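Local coordinates for protein dehydrogenase (Thermotoga maritima, PDB 3EZY) that catalyses the NAD(+)-dependent oxidation of myo-inositol to scyllo-inosose and probably acts in a myo-inositol degradation pathway, at residues 178-181 and 182-185; 315-318 and 319-322. All coordinates share one frame; numbering follows the deposited sequence.

Each contact is about two turns of helix, on neighbouring helices of the same chain. Contact 1 lies on helix 174-185 and contact 2 on helix 306-325, with centres about 16 Å apart. The helices pack mainly through carbon atoms. The Phe178 ring of contact 1 does most of this: its CG is 3.7 Å from Leu315 CB. The ring also lies against the backbone, with CE2 3.7 Å from Gly316 N. Its CZ also reaches Ala319 CB at 4.0 Å. Beside it, Arg182 CD lies 4.1 Å from Leu315 CD1. Each helix also packs on the mixed sheet, on strand 212-219 for contact 1 and strand 189-197 for contact 2.

Contact 1 of 2, residues 178-181 and 182-185; sequences FDMA and RYIM
The Tyr183 ring meets Met180 at its edge, where SD lies 3.8 Å from ring atom CD2. The sulfur is 5.1 Å from the ring centroid and 82° off the ring normal, so this is a Met-aromatic contact made near the ring plane. Lys134, from helix 128-138, makes a cation-pi contact with the same ring. A second flat group is the Arg182 guanidinium. Asp179 OD1 sits at its edge, near its plane, but 4.4 Å from NH1, too far for a salt bridge. A water bridges the gap: it donates to Asp179 OD1 and accepts from Arg182 NH1, each at 2.7 Å. The direct charge partners lie elsewhere, Arg125 for Asp179, and Glu188 and Asp308 for Arg182.

Met180 CG is anti to the backbone N (chi1 -169°), and the bend at chi2 (55°) then brings SD forward along the helix, toward Ile184. SD touches Ile184 CD1 at 3.6 Å, and the two side chains cross at a slant. An alanine in place of Ile184 would probably remove the carbon packing on one side of the Met180 sulfur and open a gap toward Leu133, leaving the thioether held less firmly, by Tyr183 and Phe130.

Four backbone bonds run from the amides of residues 182-185 to the carbonyls of residues 178-181. The shortest joins Ile184 N to Met180 O at 2.7 Å. These are the i to i+4 bonds of an alpha-helix, here the last turns of helix 174-185, packed against strand 212-219, helix 128-138 and helix 306-325 in the C-terminal domain of a Gfo/Idh/MocA-type dehydrogenase.

Contact 2 of 2, residues 315-318 and 319-322; sequences LGYA and AKKS
The one side-chain contact here is a loose van der Waals approach of Tyr317 and Lys320, one turn apart. They run side by side in the same direction. Lys320 CD lies 4.0 Å from ring atom CD1, in an oblique approach to the ring. Lys320 CG is anti to its own carbonyl carbon (chi1 -78°), which sends the chain back along the helix past Gly316 O, 3.5 Å from CG, to the tyrosine. Leu171 touches both side chains.

Backbone hydrogen bonding is regular. The amides of residues 319-322 each bond to the carbonyl four residues earlier, from Ala319 N to Leu315 O at 3.0 Å through to Ser322 N to Ala318 O at 2.8 Å.

The polar ends find partners elsewhere. Tyr317 OH bonds to Leu99 O, and Lys320 NZ to Gly167 O. Ser322 OG bonds to both Arg327 O and Ala194 N, so a buried hydroxyl is satisfied twice and ties the helix to strand 189-197.

The chemistry implies a two-sided helix. Apolar residues, Leu315 and Ala319, face strand 189-197 and helix 174-185, while Tyr317 and Lys320 lie alongside through carbon and send their polar ends to main-chain carbonyls of other segments.

Contact 1 of 2, residues 178-181 and 182-185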
ATOM      1  N   PHE A 178       2.025  15.129 -23.490  1.00 20.62           N
ATOM      2  CA  PHE A 178       0.998  15.890 -24.207  1.00 20.84           C
ATOM      3  C   PHE A 178       0.023  14.931 -24.915  1.00 21.27           C
ATOM      4  O   PHE A 178      -1.174  15.153 -24.887  1.00 22.39           O
ATOM      5  CB  PHE A 178       1.634  16.800 -25.260  1.00 20.01           C
ATOM      6  CG  PHE A 178       2.460  17.917 -24.709  1.00 20.53           C
ATOM      7  CD1 PHE A 178       1.968  18.759 -23.717  1.00 21.16           C
ATOM      8  CD2 PHE A 178       3.739  18.151 -25.219  1.00 21.77           C
ATOM      9  CE1 PHE A 178       2.734  19.860 -23.261  1.00 20.53           C
ATOM     10  CE2 PHE A 178       4.519  19.204 -24.776  1.00 19.62           C
ATOM     11  CZ  PHE A 178       4.009  20.082 -23.766  1.00 19.78           C
ATOM     12  N   ASP A 179       0.535  13.877 -25.560  1.00 21.48           N
ATOM     13  CA  ASP A 179      -0.342  12.914 -26.199  1.00 21.12           C
ATOM     14  C   ASP A 179      -1.188  12.218 -25.117  1.00 21.86           C
ATOM     15  O   ASP A 179      -2.415  12.032 -25.276  1.00 21.17           O
ATOM     16  CB  ASP A 179       0.454  11.861 -27.002  1.00 21.40           C
ATOM     17  CG  ASP A 179      -0.462  10.819 -27.639  1.00 23.66           C
ATOM     18  OD1 ASP A 179      -1.203  11.177 -28.611  1.00 23.80           O
ATOM     19  OD2 ASP A 179      -0.527   9.669 -27.108  1.00 21.53           O
ATOM     20  N   MET A 180      -0.543  11.840 -24.010  1.00 20.22           N
ATOM     21  CA  MET A 180      -1.280  11.124 -22.959  1.00 20.20           C
ATOM     22  C   MET A 180      -2.436  11.995 -22.415  1.00 19.65           C
ATOM     23  O   MET A 180      -3.585  11.511 -22.157  1.00 19.22           O
ATOM     24  CB  MET A 180      -0.327  10.708 -21.838  1.00 18.98           C
ATOM     25  CG  MET A 180      -0.917   9.721 -20.809  1.00 21.52           C
ATOM     26  SD  MET A 180      -1.648   8.140 -21.339  1.00 16.68           S
ATOM     27  CE  MET A 180      -0.388   7.697 -22.543  1.00 20.33           C
ATOM     28  N   ALA A 181      -2.128  13.272 -22.242  1.00 19.96           N
ATOM     29  CA  ALA A 181      -3.124  14.229 -21.802  1.00 20.68           C
ATOM     30  C   ALA A 181      -4.367  14.240 -22.665  1.00 21.77           C
ATOM     31  O   ALA A 181      -5.481  14.230 -22.141  1.00 22.66           O
ATOM     32  CB  ALA A 181      -2.502  15.661 -21.709  1.00 20.52           C
ATOM     33  N   ARG A 182      -4.184  14.331 -23.988  1.00 22.50           N
ATOM     34  CA  ARG A 182      -5.285  14.361 -24.932  1.00 21.67           C
ATOM     35  C   ARG A 182      -6.014  13.022 -24.892  1.00 21.72           C
ATOM     36  O   ARG A 182      -7.230  12.983 -24.891  1.00 21.12           O
ATOM     37  CB  ARG A 182      -4.776  14.595 -26.367  1.00 20.68           C
ATOM     38  CG  ARG A 182      -4.149  15.988 -26.543  1.00 19.79           C
ATOM     39  CD  ARG A 182      -3.683  16.212 -27.998  1.00 21.93           C
ATOM     40  NE  ARG A 182      -4.788  16.146 -28.946  1.00 23.63           N
ATOM     41  CZ  ARG A 182      -4.984  15.185 -29.844  1.00 25.52           C
ATOM     42  NH1 ARG A 182      -4.147  14.156 -29.934  1.00 26.54           N
ATOM     43  NH2 ARG A 182      -6.046  15.258 -30.659  1.00 25.52           N
ATOM     44  N   TYR A 183      -5.256  11.933 -24.874  1.00 21.54           N
ATOM     45  CA  TYR A 183      -5.837  10.598 -24.877  1.00 21.94           C
ATOM     46  C   TYR A 183      -6.663  10.329 -23.618  1.00 22.50           C
ATOM     47  O   TYR A 183      -7.770   9.778 -23.698  1.00 22.49           O
ATOM     48  CB  TYR A 183      -4.696   9.628 -24.920  1.00 22.34           C
ATOM     49  CG  TYR A 183      -5.023   8.172 -24.818  1.00 24.66           C
ATOM     50  CD1 TYR A 183      -5.815   7.517 -25.782  1.00 26.33           C
ATOM     51  CD2 TYR A 183      -4.438   7.412 -23.808  1.00 28.34           C
ATOM     52  CE1 TYR A 183      -6.051   6.151 -25.684  1.00 29.55           C
ATOM     53  CE2 TYR A 183      -4.666   6.079 -23.709  1.00 27.92           C
ATOM     54  CZ  TYR A 183      -5.465   5.458 -24.630  1.00 30.36           C
ATOM     55  OH  TYR A 183      -5.641   4.118 -24.469  1.00 36.51           O
ATOM     56  N   ILE A 184      -6.132  10.722 -22.462  1.00 22.00           N
ATOM     57  CA  ILE A 184      -6.839  10.479 -21.198  1.00 23.55           C
ATOM     58  C   ILE A 184      -8.058  11.404 -21.050  1.00 24.07           C
ATOM     59  O   ILE A 184      -9.114  10.969 -20.618  1.00 24.78           O
ATOM     60  CB  ILE A 184      -5.939  10.710 -19.962  1.00 23.84           C
ATOM     61  CG1 ILE A 184      -4.704   9.775 -19.953  1.00 23.13           C
ATOM     62  CG2 ILE A 184      -6.767  10.655 -18.630  1.00 22.88           C
ATOM     63  CD1 ILE A 184      -4.979   8.326 -19.898  1.00 23.28           C
ATOM     64  N   MET A 185      -7.904  12.678 -21.392  1.00 24.25           N
ATOM     65  CA  MET A 185      -8.951  13.649 -21.093  1.00 24.70           C
ATOM     66  C   MET A 185     -10.053  13.737 -22.149  1.00 26.13           C
ATOM     67  O   MET A 185     -11.127  14.264 -21.858  1.00 26.17           O
ATOM     68  CB  MET A 185      -8.381  15.038 -20.799  1.00 24.46           C
ATOM     69  CG  MET A 185      -7.508  15.101 -19.502  1.00 23.26           C
ATOM     70  SD  MET A 185      -8.283  14.744 -17.885  1.00 13.38           S
ATOM     71  CE  MET A 185      -8.614  16.461 -17.511  1.00 22.86           C
TER
HETATM   72  O   HOH W   1      -1.495  13.746 -29.345  1.00 21.71           O

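Contact 2 of 2, residues 315-318 and 319-322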
ATOM      1  N   LEU A 315       1.813  21.249 -29.257  1.00 22.46           N
ATOM      2  CA  LEU A 315       1.835  21.545 -27.820  1.00 21.22           C
ATOM      3  C   LEU A 315       3.286  21.758 -27.378  1.00 21.02           C
ATOM      4  O   LEU A 315       3.571  22.597 -26.522  1.00 21.10           O
ATOM      5  CB  LEU A 315       1.149  20.417 -27.051  1.00 20.01           C
ATOM      6  CG  LEU A 315      -0.378  20.473 -27.208  1.00 20.95           C
ATOM      7  CD1 LEU A 315      -1.046  19.131 -26.828  1.00 18.68           C
ATOM      8  CD2 LEU A 315      -0.897  21.613 -26.328  1.00 20.82           C
ATOM      9  N   GLY A 316       4.199  20.978 -27.952  1.00 20.58           N
ATOM     10  CA  GLY A 316       5.619  21.164 -27.665  1.00 20.60           C
ATOM     11  C   GLY A 316       6.120  22.562 -28.076  1.00 21.93           C
ATOM     12  O   GLY A 316       6.848  23.205 -27.338  1.00 20.99           O
ATOM     13  N   TYR A 317       5.762  23.007 -29.278  1.00 22.28           N
ATOM     14  CA  TYR A 317       6.151  24.329 -29.719  1.00 23.25           C
ATOM     15  C   TYR A 317       5.548  25.434 -28.851  1.00 22.89           C
ATOM     16  O   TYR A 317       6.235  26.435 -28.548  1.00 23.00           O
ATOM     17  CB  TYR A 317       5.837  24.500 -31.212  1.00 24.62           C
ATOM     18  CG  TYR A 317       6.986  23.952 -32.042  1.00 27.70           C
ATOM     19  CD1 TYR A 317       8.277  24.428 -31.850  1.00 34.76           C
ATOM     20  CD2 TYR A 317       6.802  22.945 -32.951  1.00 32.17           C
ATOM     21  CE1 TYR A 317       9.358  23.909 -32.574  1.00 37.57           C
ATOM     22  CE2 TYR A 317       7.857  22.438 -33.699  1.00 32.52           C
ATOM     23  CZ  TYR A 317       9.130  22.912 -33.503  1.00 36.98           C
ATOM     24  OH  TYR A 317      10.216  22.414 -34.232  1.00 39.32           O
ATOM     25  N   ALA A 318       4.282  25.274 -28.459  1.00 21.87           N
ATOM     26  CA  ALA A 318       3.653  26.236 -27.518  1.00 22.43           C
ATOM     27  C   ALA A 318       4.394  26.309 -26.187  1.00 22.22           C
ATOM     28  O   ALA A 318       4.604  27.397 -25.644  1.00 23.44           O
ATOM     29  CB  ALA A 318       2.147  25.884 -27.282  1.00 21.29           C
ATOM     30  N   ALA A 319       4.759  25.154 -25.628  1.00 21.67           N
ATOM     31  CA  ALA A 319       5.563  25.117 -24.400  1.00 21.84           C
ATOM     32  C   ALA A 319       6.946  25.745 -24.556  1.00 22.38           C
ATOM     33  O   ALA A 319       7.425  26.437 -23.636  1.00 21.65           O
ATOM     34  CB  ALA A 319       5.708  23.650 -23.847  1.00 20.29           C
ATOM     35  N   LYS A 320       7.601  25.508 -25.694  1.00 22.93           N
ATOM     36  CA  LYS A 320       8.921  26.106 -25.905  1.00 25.17           C
ATOM     37  C   LYS A 320       8.787  27.620 -25.935  1.00 25.46           C
ATOM     38  O   LYS A 320       9.579  28.332 -25.310  1.00 25.47           O
ATOM     39  CB  LYS A 320       9.573  25.651 -27.222  1.00 26.09           C
ATOM     40  CG  LYS A 320      10.177  24.276 -27.204  1.00 30.24           C
ATOM     41  CD  LYS A 320      10.668  23.867 -28.638  1.00 34.12           C
ATOM     42  CE  LYS A 320      12.015  24.535 -28.925  1.00 36.49           C
ATOM     43  NZ  LYS A 320      12.932  23.647 -29.728  1.00 40.26           N
ATOM     44  N   LYS A 321       7.772  28.107 -26.632  1.00 25.47           N
ATOM     45  CA  LYS A 321       7.492  29.570 -26.652  1.00 25.76           C
ATOM     46  C   LYS A 321       7.103  30.128 -25.259  1.00 24.99           C
ATOM     47  O   LYS A 321       7.624  31.137 -24.821  1.00 24.35           O
ATOM     48  CB  LYS A 321       6.419  29.887 -27.678  1.00 26.31           C
ATOM     49  CG  LYS A 321       6.120  31.408 -27.955  1.00 28.75           C
ATOM     50  CD  LYS A 321       4.792  31.441 -28.766  1.00 33.59           C
ATOM     51  CE  LYS A 321       4.548  32.718 -29.532  1.00 37.15           C
ATOM     52  NZ  LYS A 321       5.854  33.328 -29.901  1.00 38.17           N
ATOM     53  N   SER A 322       6.241  29.431 -24.531  1.00 25.10           N
ATOM     54  CA  SER A 322       5.919  29.815 -23.148  1.00 24.10           C
ATOM     55  C   SER A 322       7.150  29.909 -22.254  1.00 24.35           C
ATOM     56  O   SER A 322       7.307  30.824 -21.446  1.00 23.79           O
ATOM     57  CB  SER A 322       4.929  28.829 -22.543  1.00 24.18           C
ATOM     58  OG  SER A 322       4.801  29.076 -21.147  1.00 25.32           O
TER